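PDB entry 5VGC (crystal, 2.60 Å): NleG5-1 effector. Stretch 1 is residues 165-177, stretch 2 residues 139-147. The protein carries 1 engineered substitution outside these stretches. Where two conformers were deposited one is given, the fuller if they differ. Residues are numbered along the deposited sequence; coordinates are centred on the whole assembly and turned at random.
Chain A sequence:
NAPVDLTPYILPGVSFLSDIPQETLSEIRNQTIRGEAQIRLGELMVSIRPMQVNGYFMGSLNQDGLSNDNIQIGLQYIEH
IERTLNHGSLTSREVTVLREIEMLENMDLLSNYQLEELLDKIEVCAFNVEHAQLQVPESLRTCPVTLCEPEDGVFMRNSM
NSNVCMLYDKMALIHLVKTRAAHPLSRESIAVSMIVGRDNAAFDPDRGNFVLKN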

# COMPACT_ATOMS: atom_id res chain seq x y z
N CYS A 165 23.90 -19.65 2.41
CA CYS A 165 23.37 -19.49 1.06
C CYS A 165 23.16 -20.82 0.38
O CYS A 165 23.69 -21.86 0.79
CB CYS A 165 24.25 -18.60 0.20
SG CYS A 165 25.98 -18.80 0.46
N MET A 166 22.34 -20.75 -0.66
CA MET A 166 22.05 -21.92 -1.46
C MET A 166 22.31 -21.63 -2.90
O MET A 166 22.32 -20.46 -3.33
CB MET A 166 20.62 -22.37 -1.22
CG MET A 166 20.45 -22.91 0.21
SD MET A 166 19.19 -24.18 0.37
CE MET A 166 17.68 -23.26 0.13
N LEU A 167 22.54 -22.71 -3.63
CA LEU A 167 22.85 -22.67 -5.04
C LEU A 167 21.53 -22.72 -5.82
O LEU A 167 20.78 -23.66 -5.66
CB LEU A 167 23.72 -23.87 -5.43
CG LEU A 167 24.09 -23.97 -6.91
CD1 LEU A 167 24.89 -22.73 -7.33
CD2 LEU A 167 24.87 -25.26 -7.19
N TYR A 168 21.29 -21.70 -6.64
CA TYR A 168 20.11 -21.66 -7.51
C TYR A 168 20.53 -21.65 -8.98
O TYR A 168 21.64 -21.20 -9.34
CB TYR A 168 19.26 -20.40 -7.23
CG TYR A 168 18.68 -20.35 -5.83
CD1 TYR A 168 19.45 -20.00 -4.75
CD2 TYR A 168 17.35 -20.62 -5.60
CE1 TYR A 168 18.95 -19.96 -3.48
CE2 TYR A 168 16.82 -20.58 -4.32
CZ TYR A 168 17.65 -20.24 -3.25
OH TYR A 168 17.18 -20.20 -1.95
N ASP A 169 19.62 -22.12 -9.82
CA ASP A 169 19.72 -21.97 -11.27
C ASP A 169 19.54 -20.48 -11.63
O ASP A 169 18.50 -19.83 -11.29
CB ASP A 169 18.67 -22.83 -11.99
CG ASP A 169 18.99 -23.03 -13.47
OD1 ASP A 169 19.08 -22.04 -14.20
OD2 ASP A 169 19.12 -24.20 -13.90
N LYS A 170 20.55 -19.97 -12.33
CA LYS A 170 20.58 -18.59 -12.80
C LYS A 170 19.25 -18.16 -13.43
O LYS A 170 18.66 -17.11 -13.05
CB LYS A 170 21.72 -18.44 -13.80
CG LYS A 170 21.98 -17.02 -14.28
CD LYS A 170 22.99 -17.05 -15.40
CE LYS A 170 23.11 -15.67 -16.01
NZ LYS A 170 23.91 -15.67 -17.25
N MET A 171 18.78 -18.96 -14.38
CA MET A 171 17.52 -18.71 -15.08
C MET A 171 16.35 -18.61 -14.10
O MET A 171 15.46 -17.75 -14.26
CB MET A 171 17.24 -19.80 -16.14
CG MET A 171 18.25 -19.87 -17.29
SD MET A 171 18.05 -21.19 -18.54
CE MET A 171 18.67 -22.61 -17.65
N ALA A 172 16.37 -19.47 -13.07
CA ALA A 172 15.34 -19.47 -12.04
C ALA A 172 15.41 -18.18 -11.24
O ALA A 172 14.39 -17.54 -10.98
CB ALA A 172 15.48 -20.66 -11.12
N LEU A 173 16.63 -17.79 -10.84
CA LEU A 173 16.78 -16.52 -10.11
C LEU A 173 16.30 -15.30 -10.93
O LEU A 173 15.56 -14.41 -10.42
CB LEU A 173 18.24 -16.33 -9.66
CG LEU A 173 18.43 -15.69 -8.29
CD1 LEU A 173 17.71 -16.50 -7.22
CD2 LEU A 173 19.92 -15.58 -8.01
N ILE A 174 16.70 -15.29 -12.21
CA ILE A 174 16.20 -14.28 -13.14
C ILE A 174 14.65 -14.26 -13.20
O ILE A 174 14.03 -13.16 -13.17
CB ILE A 174 16.83 -14.43 -14.53
CG1 ILE A 174 18.31 -14.00 -14.44
CG2 ILE A 174 16.07 -13.57 -15.57
CD1 ILE A 174 19.14 -14.33 -15.66
N HIS A 175 14.05 -15.44 -13.27
CA HIS A 175 12.60 -15.57 -13.24
C HIS A 175 11.99 -15.06 -11.93
O HIS A 175 10.97 -14.36 -11.96
CB HIS A 175 12.19 -17.02 -13.47
CG HIS A 175 10.72 -17.25 -13.44
ND1 HIS A 175 10.08 -17.83 -12.37
CD2 HIS A 175 9.76 -17.01 -14.37
CE1 HIS A 175 8.78 -17.92 -12.63
NE2 HIS A 175 8.57 -17.44 -13.84
N LEU A 176 12.60 -15.39 -10.79
CA LEU A 176 12.11 -14.91 -9.49
C LEU A 176 12.17 -13.39 -9.41
O LEU A 176 11.19 -12.75 -8.95
CB LEU A 176 12.89 -15.49 -8.31
CG LEU A 176 12.79 -16.99 -8.05
CD1 LEU A 176 13.75 -17.40 -6.94
CD2 LEU A 176 11.39 -17.41 -7.72
N VAL A 177 13.31 -12.83 -9.83
CA VAL A 177 13.48 -11.38 -9.76
C VAL A 177 12.53 -10.66 -10.74
O VAL A 177 11.79 -9.74 -10.34
CB VAL A 177 14.96 -10.97 -9.99
CG1 VAL A 177 15.12 -9.47 -10.20
CG2 VAL A 177 15.80 -11.43 -8.82
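Stretch 2, residues 139-147: SLRTCPVTL

Stretch 1 runs as a strand from Cys165 to Asp169 and then turns directly into a helix that begins at Lys170. Stretch 2 enters as a weakly bonded helical turn around Ser139 to Arg141, extends through Thr142 and Cys143, and coils again over Pro144 to Thr146, with helical backbone angles but without the regular bonds. It meets the strand-to-helix junction in the same sequence sense: Leu140 and Arg141 lie by Leu167, Cys143 by Tyr168 (CA to CA 4.6 Å), and Val145 by Ala172 (CA to CA 6.6 Å).

Cys165 stays out of reach. Met166 points sideways, but its long, flexible side chain brings CE to 3.8 Å from Pro144 CG. Leu167 is buried. Its CB lies 3.8 Å from Leu140 O and its CD2 3.7 Å from Arg141 O, so the leucine packs against the backbone of the helical turn. Its carbonyl faces the extended segment: Leu167 O is 3.6 Å from Cys143 CA in a CA-H...O contact and 3.4 Å from Pro144 CD. A water bridges the two backbones, donating to Leu167 O at 2.9 Å and to Thr142 O at 2.7 Å; two carbonyls are both acceptors and cannot bond to each other, so a water that donates to both can join them.

Tyr168 offers a broad apolar ring to the turn. Pro144 covers one face, its CD 3.9 Å from the centroid of the Tyr168 ring in a CH-pi contact, and Pro144 CG comes within 3.6 Å of Tyr168 CE2. The proline ring, though puckered, is compact and apolar, and its C-H bonds can rest on the aromatic face. Val145 CG2 reaches the ring edge, 4.3 Å from Tyr168 CD2.

At Asp169 the backbone and the turn are tied together. Asp169 N donates to Cys143 SG at 3.3 Å in a nearly linear hydrogen bond. The same sulfur accepts from Thr146 N at 3.3 Å and, weakly, from Val145 N at 3.3 Å; a large, polarizable sulfur can gather several amides in this way, and here it fastens its own turn to the strand's end. The Asp169 side chain caps the helix through a weak bond from Met171 N to Asp169 OD1 at 3.1 Å, while its CB lies 3.9 Å from Thr146 CG2.

Lys170 and Met171 make no contact with stretch 2. Ala172 points toward it, and its small methyl allows close approach: CB is 4.0 Å from Val145 CG1 and 4.4 Å from Cys143 SG. One helical turn later, Leu176 extends the apolar patch, with CD1 4.2 Å from Val145 CG2.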

# COMPACT_ATOMS: atom_id res chain seq x y z
N SER A 139 22.48 -33.09 -2.53
CA SER A 139 21.41 -32.18 -2.16
C SER A 139 21.81 -30.70 -2.30
O SER A 139 20.96 -29.88 -2.65
CB SER A 139 20.89 -32.48 -0.74
OG SER A 139 21.76 -31.98 0.26
N LEU A 140 23.07 -30.35 -2.02
CA LEU A 140 23.47 -28.94 -2.16
C LEU A 140 23.81 -28.56 -3.61
O LEU A 140 23.89 -27.37 -3.95
CB LEU A 140 24.64 -28.62 -1.22
CG LEU A 140 24.35 -28.76 0.29
CD1 LEU A 140 25.56 -28.35 1.09
CD2 LEU A 140 23.15 -27.92 0.73
N ARG A 141 24.02 -29.57 -4.47
CA ARG A 141 24.19 -29.32 -5.90
C ARG A 141 22.88 -28.95 -6.60
O ARG A 141 22.94 -28.38 -7.68
CB ARG A 141 24.84 -30.52 -6.61
CG ARG A 141 26.31 -30.70 -6.26
CD ARG A 141 27.07 -31.69 -7.12
NE ARG A 141 28.43 -31.17 -7.35
CZ ARG A 141 29.00 -30.86 -8.53
NH1 ARG A 141 28.36 -31.03 -9.69
NH2 ARG A 141 30.24 -30.38 -8.55
N THR A 142 21.71 -29.26 -6.01
CA THR A 142 20.43 -29.09 -6.72
C THR A 142 19.66 -27.84 -6.33
O THR A 142 19.50 -27.55 -5.16
CB THR A 142 19.50 -30.29 -6.52
OG1 THR A 142 19.09 -30.33 -5.15
CG2 THR A 142 20.18 -31.60 -6.92
N CYS A 143 19.16 -27.12 -7.34
CA CYS A 143 18.42 -25.87 -7.15
C CYS A 143 17.07 -26.09 -6.48
O CYS A 143 16.33 -26.99 -6.87
CB CYS A 143 18.25 -25.17 -8.50
SG CYS A 143 17.08 -23.79 -8.53
N PRO A 144 16.74 -25.26 -5.46
CA PRO A 144 15.43 -25.43 -4.78
C PRO A 144 14.22 -25.14 -5.67
O PRO A 144 13.13 -25.64 -5.37
CB PRO A 144 15.48 -24.45 -3.62
CG PRO A 144 16.91 -24.06 -3.47
CD PRO A 144 17.52 -24.16 -4.85
N VAL A 145 14.40 -24.36 -6.74
CA VAL A 145 13.34 -24.08 -7.69
C VAL A 145 13.27 -25.17 -8.77
O VAL A 145 12.23 -25.81 -8.90
CB VAL A 145 13.52 -22.67 -8.31
CG1 VAL A 145 12.41 -22.37 -9.31
CG2 VAL A 145 13.54 -21.61 -7.23
N THR A 146 14.34 -25.39 -9.53
CA THR A 146 14.28 -26.38 -10.64
C THR A 146 14.31 -27.83 -10.17
O THR A 146 13.89 -28.71 -10.92
CB THR A 146 15.44 -26.24 -11.64
OG1 THR A 146 16.65 -26.32 -10.89
CG2 THR A 146 15.36 -24.93 -12.39
N LEU A 147 14.81 -28.07 -8.96
CA LEU A 147 15.05 -29.44 -8.44
C LEU A 147 16.08 -30.21 -9.31
O LEU A 147 16.00 -31.43 -9.42
CB LEU A 147 13.74 -30.22 -8.28
CG LEU A 147 12.59 -29.54 -7.50
CD1 LEU A 147 11.32 -30.38 -7.57
CD2 LEU A 147 12.94 -29.26 -6.04
O HOH W 1 20.53 -25.60 -3.57